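Local coordinates for nitrogenase iron-molybdenum cofactor biosynthesis protein NifB (Methanothermobacter thermautotrophicus, PDB 7JMA) that probably carries out the radical SAM-dependent carbide insertion that couples two [4Fe-4S] clusters into the [8Fe-9S-C] precursor of the nitrogenase iron-molybdenum cofactor, at residues A[28-33]-A[70-75]; A[37-42]-A[117-122]; A[140-145]-A[191-196]. All coordinates share one frame; numbering follows the deposited sequence.

Contact 1: A[28-33]-A[70-75]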
# COMPACT_ATOMS: atom_id res chain seq x y z
N GLY A 28 19.39 1.43 -3.64
CA GLY A 28 19.20 2.57 -4.52
C GLY A 28 17.83 3.22 -4.44
O GLY A 28 17.41 3.95 -5.35
N ARG A 29 17.12 2.98 -3.34
CA ARG A 29 15.78 3.50 -3.12
C ARG A 29 15.77 4.35 -1.86
O ARG A 29 16.20 3.89 -0.80
CB ARG A 29 14.76 2.36 -2.99
N VAL A 30 15.28 5.59 -1.98
CA VAL A 30 15.14 6.50 -0.85
C VAL A 30 13.66 6.67 -0.53
O VAL A 30 12.88 7.06 -1.41
CB VAL A 30 15.77 7.87 -1.15
CG1 VAL A 30 15.87 8.69 0.13
CG2 VAL A 30 17.12 7.70 -1.78
N HIS A 31 13.29 6.41 0.71
CA HIS A 31 11.95 6.71 1.20
C HIS A 31 12.04 7.86 2.19
O HIS A 31 12.90 7.85 3.08
CB HIS A 31 11.31 5.48 1.86
CG HIS A 31 10.86 4.44 0.87
ND1 HIS A 31 11.72 3.51 0.33
CD2 HIS A 31 9.65 4.20 0.33
CE1 HIS A 31 11.06 2.74 -0.50
NE2 HIS A 31 9.80 3.13 -0.52
N VAL A 32 11.18 8.86 2.03
CA VAL A 32 11.19 10.04 2.88
C VAL A 32 9.99 9.97 3.82
O VAL A 32 8.88 9.69 3.36
CB VAL A 32 11.16 11.34 2.06
CG1 VAL A 32 12.48 11.49 1.29
CG2 VAL A 32 9.98 11.37 1.12
N PRO A 33 10.17 10.24 5.15
CA PRO A 33 9.05 10.17 6.10
C PRO A 33 8.29 11.48 6.22
O PRO A 33 8.56 12.28 7.12
CB PRO A 33 9.74 9.81 7.42
CG PRO A 33 11.08 10.51 7.32
CD PRO A 33 11.45 10.51 5.82
N LYS A 70 15.75 18.17 -0.13
CA LYS A 70 17.17 18.39 0.17
C LYS A 70 17.84 17.10 0.59
O LYS A 70 19.00 16.85 0.24
CB LYS A 70 17.31 19.45 1.26
N HIS A 71 17.13 16.26 1.35
CA HIS A 71 17.65 14.95 1.72
C HIS A 71 17.95 14.11 0.49
O HIS A 71 19.03 13.51 0.38
CB HIS A 71 16.65 14.24 2.65
CG HIS A 71 17.05 12.85 3.02
ND1 HIS A 71 18.09 12.58 3.88
CD2 HIS A 71 16.54 11.65 2.66
CE1 HIS A 71 18.21 11.27 4.03
NE2 HIS A 71 17.28 10.68 3.30
N VAL A 72 17.01 14.04 -0.46
CA VAL A 72 17.23 13.23 -1.66
C VAL A 72 18.44 13.73 -2.44
O VAL A 72 19.27 12.94 -2.90
CB VAL A 72 15.97 13.20 -2.54
CG1 VAL A 72 16.29 12.54 -3.87
CG2 VAL A 72 14.84 12.45 -1.85
N GLU A 73 18.56 15.05 -2.59
CA GLU A 73 19.67 15.61 -3.36
C GLU A 73 21.00 15.35 -2.67
O GLU A 73 22.02 15.11 -3.33
CB GLU A 73 19.47 17.11 -3.58
N LYS A 74 21.03 15.40 -1.34
CA LYS A 74 22.27 15.07 -0.64
C LYS A 74 22.58 13.59 -0.77
O LYS A 74 23.74 13.22 -1.01
CB LYS A 74 22.18 15.50 0.83
N VAL A 75 21.56 12.73 -0.67
CA VAL A 75 21.78 11.29 -0.82
C VAL A 75 22.23 10.96 -2.24
O VAL A 75 23.11 10.13 -2.45
CB VAL A 75 20.52 10.51 -0.42
CG1 VAL A 75 20.72 9.03 -0.71
CG2 VAL A 75 20.22 10.71 1.06

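Contact 2: A[37-42]-A[117-122]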
# COMPACT_ATOMS: atom_id res chain seq x y z
N ARG A 37 0.03 11.16 9.04
CA ARG A 37 -1.35 10.82 9.34
C ARG A 37 -1.75 9.53 8.66
O ARG A 37 -1.49 9.34 7.46
CB ARG A 37 -2.29 11.93 8.88
CG ARG A 37 -3.72 11.72 9.33
CD ARG A 37 -4.51 13.01 9.25
NE ARG A 37 -4.48 13.57 7.90
CZ ARG A 37 -5.20 14.61 7.52
NH1 ARG A 37 -6.01 15.21 8.39
NH2 ARG A 37 -5.12 15.07 6.27
N CYS A 38 -2.42 8.65 9.40
CA CYS A 38 -3.04 7.50 8.76
C CYS A 38 -4.55 7.66 8.91
O CYS A 38 -5.02 8.34 9.83
CB CYS A 38 -2.53 6.18 9.35
SG CYS A 38 -3.07 4.70 8.46
N ASN A 39 -5.30 7.08 7.98
CA ASN A 39 -6.75 7.24 7.95
C ASN A 39 -7.50 5.96 8.29
O ASN A 39 -8.73 5.92 8.19
CB ASN A 39 -7.22 7.79 6.60
CG ASN A 39 -6.60 7.06 5.43
OD1 ASN A 39 -5.89 6.07 5.60
ND2 ASN A 39 -6.88 7.55 4.21
N ILE A 40 -6.81 4.90 8.68
CA ILE A 40 -7.47 3.66 9.09
C ILE A 40 -6.74 3.16 10.32
O ILE A 40 -5.59 3.53 10.59
CB ILE A 40 -7.47 2.57 8.00
CG1 ILE A 40 -6.07 1.97 7.85
CG2 ILE A 40 -8.03 3.13 6.66
CD1 ILE A 40 -5.98 0.87 6.75
N HIS A 41 -7.41 2.30 11.08
CA HIS A 41 -6.70 1.55 12.11
C HIS A 41 -6.81 0.07 11.79
O HIS A 41 -7.88 -0.53 11.92
CB HIS A 41 -7.21 1.83 13.52
CG HIS A 41 -6.34 1.19 14.56
ND1 HIS A 41 -6.69 0.03 15.22
CD2 HIS A 41 -5.08 1.48 14.95
CE1 HIS A 41 -5.70 -0.34 16.00
NE2 HIS A 41 -4.71 0.52 15.86
N CYS A 42 -5.69 -0.48 11.32
CA CYS A 42 -5.53 -1.91 11.13
C CYS A 42 -4.97 -2.52 12.42
O CYS A 42 -4.08 -1.96 13.05
CB CYS A 42 -4.57 -2.18 9.96
SG CYS A 42 -4.43 -3.92 9.49
N SER A 117 3.34 3.83 -1.19
CA SER A 117 2.52 2.76 -0.65
C SER A 117 1.33 3.40 0.03
O SER A 117 1.42 4.51 0.56
CB SER A 117 3.30 1.88 0.34
OG SER A 117 4.50 1.39 -0.24
N THR A 118 0.19 2.70 -0.02
CA THR A 118 -1.02 3.22 0.58
C THR A 118 -1.94 2.06 0.94
O THR A 118 -1.85 0.98 0.36
CB THR A 118 -1.71 4.20 -0.38
OG1 THR A 118 -2.94 4.64 0.19
CG2 THR A 118 -2.04 3.48 -1.71
N ASN A 119 -2.84 2.30 1.91
CA ASN A 119 -3.93 1.35 2.08
C ASN A 119 -4.99 1.46 0.97
O ASN A 119 -5.89 0.61 0.90
CB ASN A 119 -4.55 1.52 3.48
CG ASN A 119 -5.04 2.92 3.73
OD1 ASN A 119 -5.75 3.49 2.91
ND2 ASN A 119 -4.72 3.47 4.93
N GLY A 120 -4.91 2.48 0.12
CA GLY A 120 -5.86 2.63 -0.98
C GLY A 120 -7.17 3.33 -0.67
O GLY A 120 -7.96 3.57 -1.59
N LEU A 121 -7.43 3.70 0.60
CA LEU A 121 -8.72 4.29 0.91
C LEU A 121 -9.00 5.54 0.08
O LEU A 121 -10.12 5.74 -0.39
CB LEU A 121 -8.80 4.64 2.41
CG LEU A 121 -10.14 5.23 2.84
CD1 LEU A 121 -11.31 4.24 2.70
CD2 LEU A 121 -10.02 5.69 4.31
N LEU A 122 -7.98 6.37 -0.13
CA LEU A 122 -8.15 7.63 -0.86
C LEU A 122 -7.81 7.51 -2.33
O LEU A 122 -7.75 8.54 -3.03
CB LEU A 122 -7.29 8.73 -0.23
CG LEU A 122 -7.80 9.12 1.15
CD1 LEU A 122 -6.77 9.98 1.87
CD2 LEU A 122 -9.12 9.85 0.98
O HOH W 1 -5.57 6.12 1.79

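Contact 3: A[140-145]-A[191-196]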
# COMPACT_ATOMS: atom_id res chain seq x y z
N VAL A 140 -0.36 -1.23 -2.84
CA VAL A 140 -1.63 -1.15 -2.12
C VAL A 140 -1.71 -2.35 -1.19
O VAL A 140 -1.46 -3.49 -1.61
CB VAL A 140 -2.82 -1.14 -3.09
CG1 VAL A 140 -4.13 -0.99 -2.30
CG2 VAL A 140 -2.68 -0.02 -4.14
N THR A 141 -2.02 -2.12 0.09
CA THR A 141 -2.09 -3.22 1.04
C THR A 141 -3.53 -3.72 1.08
O THR A 141 -4.44 -2.99 1.49
CB THR A 141 -1.60 -2.77 2.41
OG1 THR A 141 -0.21 -2.44 2.29
CG2 THR A 141 -1.75 -3.90 3.43
N VAL A 142 -3.73 -4.96 0.64
CA VAL A 142 -5.04 -5.57 0.55
C VAL A 142 -4.98 -6.86 1.36
O VAL A 142 -4.31 -7.82 0.95
CB VAL A 142 -5.47 -5.89 -0.89
CG1 VAL A 142 -6.86 -6.52 -0.85
CG2 VAL A 142 -5.46 -4.64 -1.78
N ASN A 143 -5.66 -6.88 2.50
CA ASN A 143 -5.58 -8.02 3.41
C ASN A 143 -6.79 -8.92 3.37
O ASN A 143 -6.74 -10.02 3.93
CB ASN A 143 -5.34 -7.52 4.84
CG ASN A 143 -4.01 -6.80 4.97
OD1 ASN A 143 -2.99 -7.31 4.52
ND2 ASN A 143 -4.02 -5.61 5.56
N ALA A 144 -7.88 -8.50 2.72
CA ALA A 144 -9.05 -9.34 2.53
C ALA A 144 -9.92 -8.73 1.45
O ALA A 144 -9.87 -7.53 1.20
CB ALA A 144 -9.84 -9.51 3.84
N VAL A 145 -10.74 -9.58 0.84
CA VAL A 145 -11.81 -9.12 -0.04
C VAL A 145 -13.17 -9.64 0.39
O VAL A 145 -14.18 -9.32 -0.25
CB VAL A 145 -11.51 -9.50 -1.51
CG1 VAL A 145 -10.22 -8.84 -1.91
CG2 VAL A 145 -11.43 -11.02 -1.67
N VAL A 191 0.69 -1.40 -10.34
CA VAL A 191 0.09 -1.65 -9.03
C VAL A 191 0.67 -2.94 -8.48
O VAL A 191 0.56 -4.01 -9.10
CB VAL A 191 -1.44 -1.72 -9.09
CG1 VAL A 191 -2.01 -2.01 -7.67
CG2 VAL A 191 -2.00 -0.44 -9.62
N LYS A 192 1.29 -2.83 -7.31
CA LYS A 192 1.75 -3.98 -6.55
C LYS A 192 0.84 -4.12 -5.34
O LYS A 192 0.47 -3.12 -4.72
CB LYS A 192 3.20 -3.79 -6.10
CG LYS A 192 4.15 -3.51 -7.27
CD LYS A 192 5.58 -3.30 -6.80
CE LYS A 192 6.53 -3.14 -7.99
NZ LYS A 192 7.86 -2.59 -7.58
N VAL A 193 0.43 -5.34 -5.02
CA VAL A 193 -0.46 -5.57 -3.88
C VAL A 193 0.32 -6.28 -2.79
O VAL A 193 0.93 -7.33 -3.05
CB VAL A 193 -1.72 -6.34 -4.30
CG1 VAL A 193 -2.50 -6.84 -3.06
CG2 VAL A 193 -2.62 -5.44 -5.15
N ASN A 194 0.33 -5.70 -1.59
CA ASN A 194 0.85 -6.34 -0.40
C ASN A 194 -0.31 -6.98 0.35
O ASN A 194 -1.36 -6.35 0.53
CB ASN A 194 1.55 -5.34 0.52
CG ASN A 194 2.98 -5.05 0.10
OD1 ASN A 194 3.43 -5.51 -0.95
ND2 ASN A 194 3.69 -4.28 0.91
N SER A 195 -0.13 -8.22 0.77
CA SER A 195 -1.12 -8.91 1.60
C SER A 195 -0.41 -9.55 2.78
O SER A 195 0.56 -10.30 2.59
CB SER A 195 -1.88 -9.96 0.79
OG SER A 195 -2.49 -9.35 -0.34
N VAL A 196 -0.87 -9.26 3.99
CA VAL A 196 -0.31 -9.86 5.19
C VAL A 196 -0.96 -11.22 5.42
O VAL A 196 -2.19 -11.34 5.50
CB VAL A 196 -0.51 -8.95 6.41
CG1 VAL A 196 0.06 -9.60 7.68
CG2 VAL A 196 0.14 -7.58 6.15
O HOH W 2 2.18 -3.41 3.38

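Contact 1: A[28-33]-A[70-75]
Val30 divides its two methyls between partners on the facing helix. CG1, anti to the backbone N (chi1 -168°), runs up to the imidazole of His71 and lies 4.0 Å from both CD2 and NE2 of that ring, approaching it obliquely. CG2, anti to the carbonyl carbon instead, is 4.0 Å from CG1 of Val75, and the two valines lie alongside with their branches pointing opposite ways. Val32, two residues further and like Val30 pointing toward the helix, extends its CG1 to within 4.0 Å of Val72 CG2, the side chains meeting at about a right angle. The axes of strand 29-31 and of the helical segment 70-75 lie 9.8 Å apart at closest approach and run nearly antiparallel, at 156°, as expected when a helix packs back across the parallel strands of the partial (beta/alpha)6 barrel that forms the radical SAM core. Here strand 29-31 is the outermost strand of the sheet on its side, and the helix 65-76 bears on Val30 and Val32, while His31 points away. Val75 CG2, one turn on from His71 in the same helix, lies 3.6 Å above one face of the His71 ring, offset toward the rim. Strand 83-86 completes the packing, with Ile84 against Val72 and Val86 against Val32.

Contact 2: A[37-42]-A[117-122]
The backbones of 37-42 and 117-122 stay well apart, the nearest CA atoms, those of Asn39 and Leu121, being 7.9 Å from each other, which leaves side chains to bridge the gap. Asn39 and Asn119 do so amide to amide. Asn119 ND2 donates to Asn39 OD1 over 2.9 Å, nearly straight at 175°; the acceptor lies in the amide plane of Asn119 and the donor in the carbonyl plane of Asn39, although the two planes are turned 30° apart. Both asparagines hold CG between the backbone N and the carbonyl carbon, a torsion that aims each amide at the other. Ile40 CD1 meets Asn119 ND2 tip to tip at 3.4 Å, while Ile40 CG2 packs 4.0 Å from Leu121 CD2. Leu122 CD1 touches Asn39 ND2 at 3.4 Å. Strand 113-118 ends here in two consecutive turns: Thr118 OG1 accepts from Gly120 N in an ST turn, and Asn119 OD1 accepts from Leu121 N (2.9 Å) in an Asx turn. A water accepts from Asn39 ND2 and from Leu122 N, at the N-cap of helix 123-132, and donates to Asn119 OD1. An alanine in place of Asn119 would probably leave Asn39 OD1 without its donor and the turn at Leu121 N without its acceptor. With OD1 gripped by Leu121 N and the water, and ND2 by Asn39, the Asn119 amide is fixed in rotation; it thereby ties the end of a core strand to the radical SAM CX3CX2C motif, whose Cys38, Cys42 and Cys45 ligate [4Fe-4S] cluster #2, although no cluster is bound in this model.

Contact 3: A[140-145]-A[191-196]
Val191 opens the contact with its CG1 methyl, 4.1 Å from CG2 of Val140, the two side chains meeting at a slant. Lys192 contributes through its backbone: its O accepts from Val140 N at 2.8 Å, while its side chain runs off from segment 140-145. Val193 pairs with Val140 in parallel register and sets CG1, anti to its backbone N (chi1 168°), 3.8 Å from CB of Val142. Asn194 pairs with Thr141 and uses both its N and its O toward the same strand, straddling Thr141: its N donates to Val140 O, the donor tilted 31° from the carbonyl plane, and its O accepts from Val142 N at 2.7 Å. The side chains of Thr141 and Asn194 lie on the face opposite to those of Val140 and Val193, and there Asn194 ND2 donates to a water that also hydrogen-bonds to Thr141 OG1. At Ser195 side chain replaces backbone: with OG anti to the carbonyl carbon, the hydroxyl donates to Val142 O at 2.7 Å. Val196 N then donates to the side-chain oxygen OD1 of Asn143 (2.9 Å, 171°), and OD1 also lies 3.5 Å from both CB and CG2 of Val196. Parallel pairing thus passes into side-chain bonds as segment 140-145 leaves the sheet after Thr141, with Asn143 ND2 held separately by Tyr154 OH. The Asn143 side chain lies about 4 Å from that of Cys42. Strands 137-141 and 190-197 are joined by a beta-alpha-beta crossover through helix 166-186, a connection that also carries strands 154-159 and 162-165; that helix packs on Val142 and Val191, helix 206-216 covers Val142, Val193 and Ser195, and strand 220-225 flanks 190-197 on its other edge.

All three contacts reach the six-stranded parallel sheet, contact 1 at its outermost strand 29-31, the others at strands 113-118, 137-141 and 190-197. Contacts 2 and 3 touch, their centres 12 Å apart: Thr118 O lies 3.1 Å from Thr141 N, a probable hydrogen bond between neighbouring strands, and Gly120 CA packs 4.2 Å from Val140 CG1. Contact 1 is more remote, its centre 23 Å from that of contact 2 and 26 Å from that of contact 3. Contact 2 holds Cys38 and Cys42, whereas Cys115, a ligand of cluster #1, is, side chain to side chain, about 9 Å from Val30 and about 7 Å from Lys192.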